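Local atomic coordinates of putative TRAP PERIPLASMIC SOLUTE BINDING PROTEIN (Haemophilus influenzae, PDB entry 4PBQ), a protein that binds L-gulonate and probably delivers it, as a periplasmic solute-binding protein, to a TRAP transporter in the inner membrane. Residues 166-169 with 174-177; 176-179 with 184-187; 188-193 with 205-210; 147-152 with 159-164. All coordinates share one frame; numbering follows the deposited sequence.

Interaction 1. Residues 166-169 with 174-177; sequences LRVP and FVDW. With 2UF (L-gulonate), chain D.
Val168, Phe174 and Pro169 bury the most surface where strand 165-168 runs out toward helix 172-180. The pyrrolidine ring of Pro169 lies over one face of the Phe174 phenyl ring: its CG stands 3.7 Å from the ring centroid and 16° off the normal, a CH-pi contact, a little off centre toward the ring's own CG, with CD beside it near CG and CD2. The two side chains run across one another at about a right angle, and it is the CG and CD methylenes of the proline that rest on the aromatic face. Val168 packs next to this pair. Its CB rests 3.8 Å from CB of Phe174, CG1 is directed at the helix carbonyl Phe174 O, and CG2, placed between the backbone N and the carbonyl carbon (chi1 of the residue -64°), meets CG2 of Val175 at 3.7 Å. These contacts fasten the first strand of a right-handed beta-alpha-beta unit, 165-168, 172-180 and 184-187, to its connecting helix. Trp177, about one turn further along the helix, is touched at the edge of its indole, at CZ3, by CD2 of Leu166, and the other side of the contact reaches the sugar acid. Phe174 CE1 comes within 3.5 Å of O1 of L-gulonate, while Pro169 CB approaches its O4. Arg167, which does not touch the helix segment, grips the carboxylate with two nearly straight bonds, NH1 to O6B at 2.8 Å and NH2 to O6A at 2.9 Å; the carbonyl of Met188 holds its NE.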
loop_
_atom_site.group_PDB
_atom_site.type_symbol
_atom_site.label_atom_id
_atom_site.label_comp_id
_atom_site.label_asym_id
_atom_site.label_seq_id
_atom_site.Cartn_x
_atom_site.Cartn_y
_atom_site.Cartn_z
ATOM N N LEU A 166 17.563 -6.782 -3.341
ATOM C CA LEU A 166 16.249 -6.202 -3.608
ATOM C C LEU A 166 16.057 -4.964 -2.771
ATOM O O LEU A 166 16.258 -4.999 -1.553
ATOM C CB LEU A 166 15.170 -7.221 -3.269
ATOM C CG LEU A 166 13.947 -7.324 -4.167
ATOM C CD1 LEU A 166 14.353 -7.715 -5.598
ATOM C CD2 LEU A 166 12.940 -8.325 -3.604
ATOM N N ARG A 167 15.668 -3.858 -3.401
ATOM C CA ARG A 167 15.184 -2.736 -2.618
ATOM C C ARG A 167 13.917 -3.156 -1.897
ATOM O O ARG A 167 13.060 -3.826 -2.478
ATOM C CB ARG A 167 14.886 -1.526 -3.490
ATOM C CG ARG A 167 14.281 -0.363 -2.751
ATOM C CD ARG A 167 12.776 -0.367 -2.787
ATOM N NE ARG A 167 12.190 0.777 -2.106
ATOM C CZ ARG A 167 10.886 0.954 -1.976
ATOM N NH1 ARG A 167 10.035 0.057 -2.492
ATOM N NH2 ARG A 167 10.428 2.015 -1.340
ATOM N N VAL A 168 13.792 -2.741 -0.643
ATOM C CA VAL A 168 12.529 -2.856 0.084
ATOM C C VAL A 168 12.105 -1.484 0.638
ATOM O O VAL A 168 12.915 -0.556 0.724
ATOM C CB VAL A 168 12.592 -3.904 1.232
ATOM C CG1 VAL A 168 12.836 -5.305 0.656
ATOM C CG2 VAL A 168 13.683 -3.525 2.243
ATOM N N PRO A 169 10.840 -1.356 1.013
ATOM C CA PRO A 169 10.408 -0.036 1.530
ATOM C C PRO A 169 10.958 0.294 2.916
ATOM O O PRO A 169 11.702 -0.508 3.527
ATOM C CB PRO A 169 8.889 -0.142 1.582
ATOM C CG PRO A 169 8.545 -1.578 1.345
ATOM C CD PRO A 169 9.718 -2.246 0.701
ATOM N N PHE A 174 9.494 -5.592 5.767
ATOM C CA PHE A 174 9.873 -5.989 4.435
ATOM C C PHE A 174 11.343 -6.396 4.397
ATOM O O PHE A 174 11.730 -7.290 3.623
ATOM C CB PHE A 174 9.610 -4.841 3.452
ATOM C CG PHE A 174 8.158 -4.635 3.151
ATOM C CD1 PHE A 174 7.311 -3.980 4.055
ATOM C CD2 PHE A 174 7.636 -5.090 1.956
ATOM C CE1 PHE A 174 5.969 -3.789 3.756
ATOM C CE2 PHE A 174 6.292 -4.888 1.650
ATOM C CZ PHE A 174 5.460 -4.260 2.556
ATOM N N VAL A 175 12.152 -5.752 5.239
ATOM C CA VAL A 175 13.524 -6.184 5.427
ATOM C C VAL A 175 13.504 -7.624 5.945
ATOM O O VAL A 175 14.224 -8.486 5.439
ATOM C CB VAL A 175 14.319 -5.269 6.389
ATOM C CG1 VAL A 175 15.745 -5.764 6.516
ATOM C CG2 VAL A 175 14.322 -3.814 5.904
ATOM N N ASP A 176 12.728 -7.882 6.994
ATOM C CA ASP A 176 12.640 -9.237 7.560
ATOM C C ASP A 176 12.076 -10.271 6.577
ATOM O O ASP A 176 12.569 -11.407 6.492
ATOM C CB ASP A 176 11.821 -9.208 8.847
ATOM C CG ASP A 176 12.489 -8.414 9.955
ATOM O OD1 ASP A 176 13.728 -8.174 9.911
ATOM O OD2 ASP A 176 11.759 -8.055 10.895
ATOM N N TRP A 177 11.046 -9.878 5.832
ATOM C CA TRP A 177 10.481 -10.736 4.798
ATOM C C TRP A 177 11.574 -11.147 3.805
ATOM O O TRP A 177 11.744 -12.329 3.481
ATOM C CB TRP A 177 9.311 -10.028 4.079
ATOM C CG TRP A 177 8.974 -10.700 2.786
ATOM C CD1 TRP A 177 8.193 -11.805 2.619
ATOM C CD2 TRP A 177 9.444 -10.339 1.480
ATOM N NE1 TRP A 177 8.156 -12.170 1.300
ATOM C CE2 TRP A 177 8.914 -11.280 0.574
ATOM C CE3 TRP A 177 10.279 -9.322 0.994
ATOM C CZ2 TRP A 177 9.187 -11.240 -0.792
ATOM C CZ3 TRP A 177 10.544 -9.275 -0.376
ATOM C CH2 TRP A 177 9.988 -10.222 -1.248
HETATM O O6A 2UF D . 7.544 2.546 -1.344
HETATM C C6 2UF D . 6.917 1.485 -1.465
HETATM O O6B 2UF D . 7.342 0.453 -2.006
HETATM C C5 2UF D . 5.466 1.475 -0.941
HETATM O O5 2UF D . 4.725 0.540 -1.693
HETATM C C4 2UF D . 5.424 1.092 0.556
HETATM O O4 2UF D . 6.071 2.110 1.337
HETATM C C3 2UF D . 3.959 0.903 1.006
HETATM O O3 2UF D . 3.100 2.033 0.627
HETATM C C2 2UF D . 3.861 0.705 2.528
HETATM O O2 2UF D . 2.555 0.206 2.743
HETATM C C1 2UF D . 4.864 -0.374 3.042
HETATM O O1 2UF D . 4.580 -0.600 4.431
#

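Interaction 2. Residues 176-179 with 184-187; sequences DWAK and NPQS
Pro185 sets its ring against the last turn of helix 172-180, overlapping the methyl of Ala178 and the CG methylene of Lys179. This is the return half of a beta-alpha-beta unit: the helix, having left strand 165-168, is followed by strand 184-187, which lies parallel to the first strand, and Pro185 is a residue of the second strand that faces back to the helix. Its CB meets CB of Ala178 at 3.7 Å, and CG lies 4.1 Å from the same methyl. The small alanine lets the helix backbone come near, with the CA atoms of Ala178 and Pro185 5.9 Å apart. On the side toward solvent the aliphatic part of Lys179 takes over. With CG anti to the carbonyl carbon (chi1 -64°), the lysine chain crosses the proline ring at about a right angle and then bends at chi3, carrying NZ away from the proline. The contact is therefore wholly apolar, although one of its three members ends in a charge. The same proline also packs on Val168 and Val175, which continues the apolar layer between the helix and the two-stranded sheet. Asn184 and Gln186 hold the strands together through backbone bonds to Leu166. CG of Lys179 is 3.9 Å from both CD and CG of Pro185.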
loop_
_atom_site.group_PDB
_atom_site.type_symbol
_atom_site.label_atom_id
_atom_site.label_comp_id
_atom_site.label_asym_id
_atom_site.label_seq_id
_atom_site.Cartn_x
_atom_site.Cartn_y
_atom_site.Cartn_z
ATOM N N ASP A 176 12.728 -7.882 6.994
ATOM C CA ASP A 176 12.640 -9.237 7.560
ATOM C C ASP A 176 12.076 -10.271 6.577
ATOM O O ASP A 176 12.569 -11.407 6.492
ATOM C CB ASP A 176 11.821 -9.208 8.847
ATOM C CG ASP A 176 12.489 -8.414 9.955
ATOM O OD1 ASP A 176 13.728 -8.174 9.911
ATOM O OD2 ASP A 176 11.759 -8.055 10.895
ATOM N N TRP A 177 11.046 -9.878 5.832
ATOM C CA TRP A 177 10.481 -10.736 4.798
ATOM C C TRP A 177 11.574 -11.147 3.805
ATOM O O TRP A 177 11.744 -12.329 3.481
ATOM C CB TRP A 177 9.311 -10.028 4.079
ATOM C CG TRP A 177 8.974 -10.700 2.786
ATOM C CD1 TRP A 177 8.193 -11.805 2.619
ATOM C CD2 TRP A 177 9.444 -10.339 1.480
ATOM N NE1 TRP A 177 8.156 -12.170 1.300
ATOM C CE2 TRP A 177 8.914 -11.280 0.574
ATOM C CE3 TRP A 177 10.279 -9.322 0.994
ATOM C CZ2 TRP A 177 9.187 -11.240 -0.792
ATOM C CZ3 TRP A 177 10.544 -9.275 -0.376
ATOM C CH2 TRP A 177 9.988 -10.222 -1.248
ATOM N N ALA A 178 12.350 -10.173 3.343
ATOM C CA ALA A 178 13.368 -10.451 2.350
ATOM C C ALA A 178 14.414 -11.405 2.912
ATOM O O ALA A 178 14.804 -12.343 2.245
ATOM C CB ALA A 178 14.013 -9.182 1.853
ATOM N N LYS A 179 14.820 -11.187 4.148
ATOM C CA LYS A 179 15.809 -12.084 4.755
ATOM C C LYS A 179 15.265 -13.501 4.933
ATOM O O LYS A 179 16.005 -14.490 4.844
ATOM C CB LYS A 179 16.306 -11.503 6.084
ATOM C CG LYS A 179 17.074 -10.166 5.884
ATOM C CD LYS A 179 17.520 -9.543 7.177
ATOM C CE LYS A 179 18.708 -10.315 7.734
ATOM N NZ LYS A 179 19.489 -9.484 8.659
ATOM N N ASN A 184 18.929 -10.472 -0.124
ATOM C CA ASN A 184 19.654 -9.360 0.520
ATOM C C ASN A 184 18.887 -8.045 0.315
ATOM O O ASN A 184 18.928 -7.493 -0.768
ATOM C CB ASN A 184 21.056 -9.197 -0.078
ATOM C CG ASN A 184 21.897 -10.471 0.031
ATOM O OD1 ASN A 184 21.817 -11.192 1.023
ATOM N ND2 ASN A 184 22.705 -10.747 -0.990
ATOM N N PRO A 185 18.185 -7.562 1.341
ATOM C CA PRO A 185 17.394 -6.335 1.201
ATOM C C PRO A 185 18.234 -5.093 1.386
ATOM O O PRO A 185 19.222 -5.107 2.102
ATOM C CB PRO A 185 16.401 -6.451 2.348
ATOM C CG PRO A 185 17.219 -7.128 3.431
ATOM C CD PRO A 185 18.050 -8.134 2.700
ATOM N N GLN A 186 17.810 -4.003 0.768
ATOM C CA GLN A 186 18.317 -2.686 1.096
ATOM C C GLN A 186 17.126 -1.747 1.149
ATOM O O GLN A 186 16.485 -1.465 0.139
ATOM C CB GLN A 186 19.352 -2.146 0.093
ATOM C CG GLN A 186 19.858 -0.743 0.594
ATOM C CD GLN A 186 21.166 -0.231 -0.039
ATOM O OE1 GLN A 186 21.914 -0.975 -0.675
ATOM N NE2 GLN A 186 21.431 1.060 0.140
ATOM N N SER A 187 16.799 -1.294 2.338
ATOM C CA SER A 187 15.646 -0.411 2.534
ATOM C C SER A 187 15.984 0.983 2.032
ATOM O O SER A 187 17.010 1.521 2.373
ATOM C CB SER A 187 15.264 -0.366 4.026
ATOM O OG SER A 187 14.215 0.551 4.286
#

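Interaction 3. Residues 188-193 with 205-210; sequences MPLSEV and QENPYM. With 2UF (L-gulonate), chain D.
Leu190 reaches across to Asn207 at the carboxylate end of the bound L-gulonate. It belongs to the loop that follows the beta-alpha-beta unit, and its end comes near strand 204-208, a member of the large mixed sheet, so loop and strand together wall this end of the solute pocket. From its CB, 3.6 Å from O6A of the ligand, the chain runs with CG anti to the backbone N (chi1 -179°). CG, CD1 and CD2 all stay about 4 Å from O6A, and CD1 also meets ND2 of Asn207 at 3.9 Å. That amide is held from several sides. ND2 donates to Gln205 OE1 at 2.9 Å, nearly straight and in the plane of the asparagine amide, and also to O6B of L-gulonate through a more bent bond; OD1 accepts from the ligand hydroxyl O5 at 2.8 Å. Gln205 thus acts as a second-shell residue that helps to fix the amide's rotation, and its own NE2 is bonded to Ser150 on strand 136-151. Beside the glutamine's aliphatic part, Val193 crosses the chain at about a right angle, its CG1 touching CG of Gln205 at 4.0 Å.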
loop_
_atom_site.group_PDB
_atom_site.type_symbol
_atom_site.label_atom_id
_atom_site.label_comp_id
_atom_site.label_asym_id
_atom_site.label_seq_id
_atom_site.Cartn_x
_atom_site.Cartn_y
_atom_site.Cartn_z
HETATM N N MSE A 188 15.115 1.572 1.209
HETATM C CA MSE A 188 15.338 2.935 0.742
HETATM C C MSE A 188 14.010 3.530 0.279
HETATM O O MSE A 188 13.082 2.794 -0.047
HETATM C CB MSE A 188 16.342 2.968 -0.409
HETATM C CG MSE A 188 15.918 2.245 -1.622
HETATM SE SE MSE A 188 17.312 2.102 -3.026
HETATM C CE MSE A 188 18.497 0.882 -2.351
ATOM N N PRO A 189 13.935 4.855 0.233
ATOM C CA PRO A 189 12.723 5.476 -0.319
ATOM C C PRO A 189 12.466 5.084 -1.748
ATOM O O PRO A 189 13.378 4.830 -2.541
ATOM C CB PRO A 189 13.047 6.970 -0.302
ATOM C CG PRO A 189 14.217 7.140 0.573
ATOM C CD PRO A 189 14.953 5.842 0.612
ATOM N N LEU A 190 11.196 5.127 -2.116
ATOM C CA LEU A 190 10.792 4.730 -3.435
ATOM C C LEU A 190 11.468 5.582 -4.497
ATOM O O LEU A 190 11.771 5.097 -5.583
ATOM C CB LEU A 190 9.267 4.877 -3.525
ATOM C CG LEU A 190 8.588 4.491 -4.830
ATOM C CD1 LEU A 190 8.773 3.050 -5.151
ATOM C CD2 LEU A 190 7.118 4.852 -4.738
ATOM N N SER A 191 11.663 6.858 -4.185
ATOM C CA SER A 191 12.275 7.794 -5.126
ATOM C C SER A 191 13.721 7.433 -5.494
ATOM O O SER A 191 14.285 8.017 -6.415
ATOM C CB SER A 191 12.297 9.165 -4.494
ATOM O OG SER A 191 13.090 9.105 -3.305
ATOM N N GLU A 192 14.320 6.493 -4.768
ATOM C CA GLU A 192 15.720 6.093 -4.993
ATOM C C GLU A 192 15.906 4.803 -5.793
ATOM O O GLU A 192 17.030 4.426 -6.142
ATOM C CB GLU A 192 16.471 6.010 -3.651
ATOM C CG GLU A 192 16.683 7.392 -3.045
ATOM C CD GLU A 192 17.313 7.390 -1.673
ATOM O OE1 GLU A 192 17.825 6.337 -1.239
ATOM O OE2 GLU A 192 17.291 8.471 -1.030
ATOM N N VAL A 193 14.801 4.152 -6.136
ATOM C CA VAL A 193 14.893 2.870 -6.802
ATOM C C VAL A 193 15.535 2.935 -8.196
ATOM O O VAL A 193 16.409 2.130 -8.516
ATOM C CB VAL A 193 13.525 2.208 -6.893
ATOM C CG1 VAL A 193 13.606 0.938 -7.758
ATOM C CG2 VAL A 193 13.034 1.871 -5.506
ATOM N N GLN A 205 13.143 -4.833 -7.159
ATOM C CA GLN A 205 12.321 -4.266 -6.104
ATOM C C GLN A 205 11.013 -5.054 -6.067
ATOM O O GLN A 205 10.864 -6.033 -6.801
ATOM C CB GLN A 205 12.074 -2.743 -6.324
ATOM C CG GLN A 205 11.313 -2.376 -7.592
ATOM C CD GLN A 205 9.802 -2.419 -7.433
ATOM O OE1 GLN A 205 9.240 -1.730 -6.587
ATOM N NE2 GLN A 205 9.148 -3.279 -8.208
ATOM N N GLU A 206 10.071 -4.649 -5.221
ATOM C CA GLU A 206 8.770 -5.322 -5.170
ATOM C C GLU A 206 7.664 -4.314 -4.872
ATOM O O GLU A 206 7.839 -3.411 -4.066
ATOM C CB GLU A 206 8.784 -6.517 -4.207
ATOM C CG GLU A 206 9.370 -6.264 -2.834
ATOM C CD GLU A 206 8.415 -5.529 -1.915
ATOM O OE1 GLU A 206 7.323 -6.082 -1.627
ATOM O OE2 GLU A 206 8.757 -4.392 -1.490
ATOM N N ASN A 207 6.533 -4.479 -5.546
ATOM C CA ASN A 207 5.440 -3.516 -5.491
ATOM C C ASN A 207 4.306 -4.092 -6.322
ATOM O O ASN A 207 4.503 -5.067 -7.052
ATOM C CB ASN A 207 5.896 -2.134 -6.028
ATOM C CG ASN A 207 6.084 -1.088 -4.912
ATOM O OD1 ASN A 207 5.174 -0.808 -4.135
ATOM N ND2 ASN A 207 7.268 -0.515 -4.846
ATOM N N PRO A 208 3.113 -3.511 -6.212
ATOM C CA PRO A 208 2.006 -4.008 -7.031
ATOM C C PRO A 208 2.239 -3.773 -8.517
ATOM O O PRO A 208 2.995 -2.862 -8.896
ATOM C CB PRO A 208 0.789 -3.218 -6.505
ATOM C CG PRO A 208 1.197 -2.771 -5.123
ATOM C CD PRO A 208 2.677 -2.518 -5.226
ATOM N N TYR A 209 1.560 -4.562 -9.350
ATOM C CA TYR A 209 1.629 -4.404 -10.808
ATOM C C TYR A 209 1.417 -2.954 -11.257
ATOM O O TYR A 209 2.149 -2.469 -12.115
ATOM C CB TYR A 209 0.595 -5.298 -11.515
ATOM C CG TYR A 209 1.070 -6.700 -11.794
ATOM C CD1 TYR A 209 2.060 -6.953 -12.726
ATOM C CD2 TYR A 209 0.495 -7.777 -11.146
ATOM C CE1 TYR A 209 2.474 -8.263 -13.000
ATOM C CE2 TYR A 209 0.918 -9.059 -11.389
ATOM C CZ TYR A 209 1.893 -9.300 -12.323
ATOM O OH TYR A 209 2.280 -10.614 -12.552
HETATM N N MSE A 210 0.399 -2.271 -10.721
HETATM C CA MSE A 210 0.093 -0.947 -11.241
HETATM C C MSE A 210 1.212 0.031 -10.977
HETATM O O MSE A 210 1.541 0.824 -11.860
HETATM C CB MSE A 210 -1.241 -0.397 -10.729
HETATM C CG MSE A 210 -2.416 -1.240 -11.178
HETATM SE SE MSE A 210 -4.137 -0.446 -10.729
HETATM C CE MSE A 210 -4.165 -0.840 -8.839
HETATM O O6A 2UF D . 7.544 2.546 -1.344
HETATM C C6 2UF D . 6.917 1.485 -1.465
HETATM O O6B 2UF D . 7.342 0.453 -2.006
HETATM C C5 2UF D . 5.466 1.475 -0.941
HETATM O O5 2UF D . 4.725 0.540 -1.693
HETATM C C4 2UF D . 5.424 1.092 0.556
HETATM O O4 2UF D . 6.071 2.110 1.337
HETATM C C3 2UF D . 3.959 0.903 1.006
HETATM O O3 2UF D . 3.100 2.033 0.627
HETATM C C2 2UF D . 3.861 0.705 2.528
HETATM O O2 2UF D . 2.555 0.206 2.743
HETATM C C1 2UF D . 4.864 -0.374 3.042
HETATM O O1 2UF D . 4.580 -0.600 4.431
#

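Interaction 4. Residues 147-152 with 159-164; sequences RVISSN and DDFKGL. With 2UF (L-gulonate), chain D.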
loop_
_atom_site.group_PDB
_atom_site.type_symbol
_atom_site.label_atom_id
_atom_site.label_comp_id
_atom_site.label_asym_id
_atom_site.label_seq_id
_atom_site.Cartn_x
_atom_site.Cartn_y
_atom_site.Cartn_z
ATOM N N ARG A 147 1.725 -7.436 -3.942
ATOM C CA ARG A 147 3.043 -7.077 -4.411
ATOM C C ARG A 147 3.715 -8.219 -5.188
ATOM O O ARG A 147 3.613 -9.389 -4.817
ATOM C CB ARG A 147 3.913 -6.653 -3.216
ATOM C CG ARG A 147 3.311 -5.481 -2.447
ATOM C CD ARG A 147 4.067 -5.140 -1.234
ATOM N NE ARG A 147 5.280 -4.350 -1.446
ATOM C CZ ARG A 147 5.327 -3.026 -1.452
ATOM N NH1 ARG A 147 4.220 -2.316 -1.254
ATOM N NH2 ARG A 147 6.475 -2.415 -1.617
ATOM N N VAL A 148 4.381 -7.843 -6.270
ATOM C CA VAL A 148 5.135 -8.776 -7.111
ATOM C C VAL A 148 6.598 -8.319 -7.157
ATOM O O VAL A 148 6.914 -7.170 -6.837
ATOM C CB VAL A 148 4.525 -8.937 -8.522
ATOM C CG1 VAL A 148 3.102 -9.411 -8.412
ATOM C CG2 VAL A 148 4.598 -7.642 -9.325
ATOM N N ILE A 149 7.493 -9.232 -7.506
ATOM C CA ILE A 149 8.921 -8.911 -7.577
ATOM C C ILE A 149 9.357 -8.587 -8.998
ATOM O O ILE A 149 9.146 -9.370 -9.916
ATOM C CB ILE A 149 9.762 -10.103 -7.071
ATOM C CG1 ILE A 149 9.403 -10.412 -5.612
ATOM C CG2 ILE A 149 11.250 -9.793 -7.208
ATOM C CD1 ILE A 149 9.997 -11.730 -5.100
ATOM N N SER A 150 9.925 -7.406 -9.195
ATOM C CA SER A 150 10.540 -7.078 -10.456
ATOM C C SER A 150 12.053 -7.274 -10.318
ATOM O O SER A 150 12.610 -7.076 -9.248
ATOM C CB SER A 150 10.204 -5.662 -10.899
ATOM O OG SER A 150 10.767 -4.673 -10.076
ATOM N N SER A 151 12.713 -7.650 -11.399
ATOM C CA SER A 151 14.074 -8.124 -11.284
ATOM C C SER A 151 14.800 -8.150 -12.615
ATOM O O SER A 151 14.221 -8.515 -13.637
ATOM C CB SER A 151 14.050 -9.545 -10.705
ATOM O OG SER A 151 15.362 -10.031 -10.594
ATOM N N ASN A 152 16.093 -7.834 -12.592
ATOM C CA ASN A 152 16.955 -8.015 -13.753
ATOM C C ASN A 152 17.286 -9.486 -13.953
ATOM O O ASN A 152 17.744 -9.875 -15.013
ATOM C CB ASN A 152 18.275 -7.281 -13.585
ATOM C CG ASN A 152 18.116 -5.778 -13.535
ATOM O OD1 ASN A 152 17.209 -5.220 -14.140
ATOM N ND2 ASN A 152 19.008 -5.120 -12.821
ATOM N N ASP A 159 15.796 -21.264 -4.649
ATOM C CA ASP A 159 17.246 -21.105 -4.653
ATOM C C ASP A 159 17.710 -19.891 -5.474
ATOM O O ASP A 159 18.825 -19.409 -5.278
ATOM C CB ASP A 159 17.955 -22.384 -5.123
ATOM C CG ASP A 159 17.886 -23.498 -4.090
ATOM O OD1 ASP A 159 17.754 -23.193 -2.888
ATOM O OD2 ASP A 159 17.959 -24.678 -4.477
ATOM N N ASP A 160 16.859 -19.379 -6.362
ATOM C CA ASP A 160 17.264 -18.261 -7.203
ATOM C C ASP A 160 17.359 -16.961 -6.402
ATOM O O ASP A 160 18.004 -16.023 -6.834
ATOM C CB ASP A 160 16.295 -18.069 -8.378
ATOM C CG ASP A 160 16.350 -19.208 -9.394
ATOM O OD1 ASP A 160 17.339 -19.966 -9.413
ATOM O OD2 ASP A 160 15.392 -19.325 -10.196
ATOM N N PHE A 161 16.724 -16.903 -5.236
ATOM C CA PHE A 161 16.824 -15.725 -4.370
ATOM C C PHE A 161 18.239 -15.485 -3.828
ATOM O O PHE A 161 18.583 -14.337 -3.477
ATOM C CB PHE A 161 15.894 -15.889 -3.177
ATOM C CG PHE A 161 14.438 -15.731 -3.502
ATOM C CD1 PHE A 161 14.005 -14.830 -4.470
ATOM C CD2 PHE A 161 13.494 -16.484 -2.831
ATOM C CE1 PHE A 161 12.659 -14.694 -4.744
ATOM C CE2 PHE A 161 12.138 -16.324 -3.104
ATOM C CZ PHE A 161 11.732 -15.446 -4.043
ATOM N N LYS A 162 19.042 -16.544 -3.704
ATOM C CA LYS A 162 20.382 -16.399 -3.128
ATOM C C LYS A 162 21.237 -15.445 -3.975
ATOM O O LYS A 162 21.360 -15.611 -5.183
ATOM C CB LYS A 162 21.055 -17.771 -2.985
ATOM C CG LYS A 162 22.441 -17.715 -2.382
ATOM C CD LYS A 162 23.032 -19.113 -2.205
ATOM C CE LYS A 162 22.490 -19.792 -0.953
ATOM N NZ LYS A 162 23.035 -19.196 0.318
ATOM N N GLY A 163 21.793 -14.419 -3.343
ATOM C CA GLY A 163 22.576 -13.438 -4.071
ATOM C C GLY A 163 21.731 -12.264 -4.577
ATOM O O GLY A 163 22.276 -11.252 -5.001
ATOM N N LEU A 164 20.411 -12.407 -4.550
ATOM C CA LEU A 164 19.525 -11.357 -5.058
ATOM C C LEU A 164 19.554 -10.135 -4.146
ATOM O O LEU A 164 19.415 -10.276 -2.934
ATOM C CB LEU A 164 18.092 -11.871 -5.166
ATOM C CG LEU A 164 17.125 -10.886 -5.827
ATOM C CD1 LEU A 164 17.467 -10.660 -7.302
ATOM C CD2 LEU A 164 15.699 -11.389 -5.656
HETATM O O6A 2UF D . 7.544 2.546 -1.344
HETATM C C6 2UF D . 6.917 1.485 -1.465
HETATM O O6B 2UF D . 7.342 0.453 -2.006
HETATM C C5 2UF D . 5.466 1.475 -0.941
HETATM O O5 2UF D . 4.725 0.540 -1.693
HETATM C C4 2UF D . 5.424 1.092 0.556
HETATM O O4 2UF D . 6.071 2.110 1.337
HETATM C C3 2UF D . 3.959 0.903 1.006
HETATM O O3 2UF D . 3.100 2.033 0.627
HETATM C C2 2UF D . 3.861 0.705 2.528
HETATM O O2 2UF D . 2.555 0.206 2.743
HETATM C C1 2UF D . 4.864 -0.374 3.042
HETATM O O1 2UF D . 4.580 -0.600 4.431
#
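With CG1 anti to the carbonyl carbon (chi1 -60°) and CD1 extended beyond it (chi2 170°), Ile149 sends its terminal methyl to the Phe161 ring. The phenylalanine answers with CG likewise beside its backbone N (chi1 -73°), and although its CB does not face the strand, CE1 of the ring arrives 4.0 Å from CD1 of Ile149. The approach is oblique to the ring. Three residues on, CD1 of Leu164 lies 4.0 Å from OG of Ser151, a hydroxyl bonded to the carbonyl of Lys153. A type II beta turn from Phe161 to Leu164, closed by Leu164 N to Phe161 O at 2.9 Å, brings Leu164 back beside Phe161, and the ends of both side chains reach the strand; Gly163 takes its third position with a positive phi. At the other end of segment 147-152, Arg147 faces the solute pocket. Its NH1 donates to O5 of L-gulonate at 2.9 Å and NH2 to O6B at 3.0 Å, with a weak further bond from NH2 to O5. A salt bridge from NE to Glu206 and a bond from NH1 to Ser232 help to orient the guanidinium. Strand 136-151 thus connects the ligand site with the loop leading into strand 165-168. It pairs antiparallel with strands 204-208 and 223-225, Ile149 also packs on Trp177 of helix 172-180, and the Phe161 ring meets that of Phe294 on helix 292-312.

Along the chain, interaction 4 comes first, then interactions 1, 2 and 3. Interactions 1 and 2, with centres 4 Å apart, share Asp176 and Trp177 on helix 172-180 and together pack it on the parallel strands 165-168 and 184-187. The centre of interaction 3 lies about 10 Å, and that of interaction 4 about 11 Å, from the centre of interaction 1. Both reach the large mixed sheet, where strands 136-151 and 204-208 are neighbours. Interactions 1, 3 and 4 each touch L-gulonate, so the small parallel sheet and the large mixed one jointly present Arg147, Arg167 and Asn207 to its carboxylate, while interaction 2 is packing away from the pocket.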